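Local coordinates for Lmo0135 protein (Listeria monocytogenes EGD-e, PDB 5ISU), which is the substrate-binding protein CtaP of an ABC transporter and probably takes part in peptide uptake, at residues S233-P236 with S237-N240. Residues are numbered along the deposited sequence; the frame is centred on the assembly and turned at random.
Sequences SIQP and SDRN
Ile234 lays its CG2 methyl against Asp238, 3.9 Å from Asp238 CB, the two side chains crossing at a slant. With CG2 anti to the backbone N, this methyl rather than the CG1 branch meets Asp238. Asp238 has CG anti to its own carbonyl carbon (chi1 -66°), which swings the carboxylate back toward Gln235. There Asp238 OD2 accepts a hydrogen bond from a water at 2.7 Å, and the same water accepts one from Gln235 N at 3.0 Å, so the carboxylate reaches the backbone through a single bridging molecule. Asp238 OD1 has another partner, a salt bridge with Lys241. Two i to i+3 backbone bonds, Asp238 N to Gln235 O (2.9 Å, N-H...O 147°) and Arg239 N to Pro236 O (3.2 Å, 161°), close two overlapping type I beta turns, Gln235-Asp238 and Pro236-Arg239, that lead into helix 239-245. Pro236 already has helix-like backbone angles. A second water donates to Pro236 O and accepts from Asn240 N at 2.8 Å, a solvent-mediated link in place of a direct i to i+4 bond. Arg239 rests CB 3.4 Å from Pro236 O, while its guanidinium forms salt bridges with Glu243 and Glu297. The turns thus carry the chain onward from strand 231-233, which pairs with strand 462-475; Ile234 touches Ala473 of strand 462-475, and both Ile234 and Asp238 pack on Asn221 of helix 217-225.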
loop_
_atom_site.group_PDB
_atom_site.type_symbol
_atom_site.label_atom_id
_atom_site.label_comp_id
_atom_site.label_asym_id
_atom_site.label_seq_id
_atom_site.Cartn_x
_atom_site.Cartn_y
_atom_site.Cartn_z
ATOM N N SER A 233 3.497 -13.741 7.824
ATOM C CA SER A 233 4.001 -12.478 8.318
ATOM C C SER A 233 4.159 -12.572 9.842
ATOM O O SER A 233 3.357 -13.213 10.519
ATOM C CB SER A 233 3.018 -11.372 7.982
ATOM O OG SER A 233 2.859 -11.296 6.571
ATOM N N ILE A 234 5.187 -11.905 10.359
ATOM C CA ILE A 234 5.521 -11.889 11.769
ATOM C C ILE A 234 5.545 -10.443 12.264
ATOM O O ILE A 234 5.966 -9.550 11.544
ATOM C CB ILE A 234 6.943 -12.488 11.992
ATOM C CG1 ILE A 234 7.073 -13.867 11.348
ATOM C CG2 ILE A 234 7.299 -12.565 13.472
ATOM C CD1 ILE A 234 6.046 -14.881 11.810
ATOM N N GLN A 235 5.079 -10.212 13.489
ATOM C CA GLN A 235 5.148 -8.889 14.084
ATOM C C GLN A 235 6.558 -8.746 14.662
ATOM O O GLN A 235 7.157 -9.745 15.099
ATOM C CB GLN A 235 4.080 -8.719 15.157
ATOM C CG GLN A 235 2.682 -8.954 14.620
ATOM C CD GLN A 235 2.398 -8.085 13.411
ATOM O OE1 GLN A 235 2.292 -8.582 12.287
ATOM N NE2 GLN A 235 2.380 -6.775 13.618
ATOM N N PRO A 236 7.124 -7.526 14.625
ATOM C CA PRO A 236 8.479 -7.303 15.142
ATOM C C PRO A 236 8.763 -7.913 16.528
ATOM O O PRO A 236 9.819 -8.527 16.725
ATOM C CB PRO A 236 8.564 -5.783 15.201
ATOM C CG PRO A 236 7.704 -5.325 14.076
ATOM C CD PRO A 236 6.600 -6.331 13.938
ATOM N N SER A 237 7.814 -7.755 17.454
ATOM C CA SER A 237 7.944 -8.255 18.823
ATOM C C SER A 237 7.996 -9.789 18.901
ATOM O O SER A 237 8.467 -10.337 19.890
ATOM C CB SER A 237 6.805 -7.705 19.711
ATOM O OG SER A 237 5.518 -8.089 19.226
ATOM N N ASP A 238 7.532 -10.476 17.859
ATOM C CA ASP A 238 7.571 -11.937 17.849
ATOM C C ASP A 238 8.775 -12.528 17.114
ATOM O O ASP A 238 8.996 -13.738 17.184
ATOM C CB ASP A 238 6.276 -12.495 17.238
ATOM C CG ASP A 238 5.037 -12.195 18.095
ATOM O OD1 ASP A 238 5.137 -12.233 19.349
ATOM O OD2 ASP A 238 3.951 -11.961 17.507
ATOM N N ARG A 239 9.583 -11.683 16.477
ATOM C CA ARG A 239 10.691 -12.162 15.641
ATOM C C ARG A 239 11.730 -13.029 16.355
ATOM O O ARG A 239 12.141 -14.042 15.811
ATOM C CB ARG A 239 11.317 -10.981 14.907
ATOM C CG ARG A 239 12.373 -11.281 13.854
ATOM C CD ARG A 239 13.785 -11.380 14.404
ATOM N NE ARG A 239 14.713 -10.776 13.438
ATOM C CZ ARG A 239 15.404 -11.415 12.498
ATOM N NH1 ARG A 239 15.346 -12.726 12.371
ATOM N NH2 ARG A 239 16.198 -10.732 11.694
ATOM N N ASN A 240 12.150 -12.657 17.561
ATOM C CA ASN A 240 13.111 -13.502 18.279
ATOM C C ASN A 240 12.486 -14.837 18.751
ATOM O O ASN A 240 13.189 -15.841 18.826
ATOM C CB ASN A 240 13.761 -12.746 19.441
ATOM C CG ASN A 240 14.682 -11.616 18.970
ATOM O OD1 ASN A 240 15.132 -11.578 17.814
ATOM N ND2 ASN A 240 14.984 -10.698 19.877
HETATM O O HOH W 1 3.710 -12.473 14.840
HETATM O O HOH W 2 11.818 -9.992 18.189
#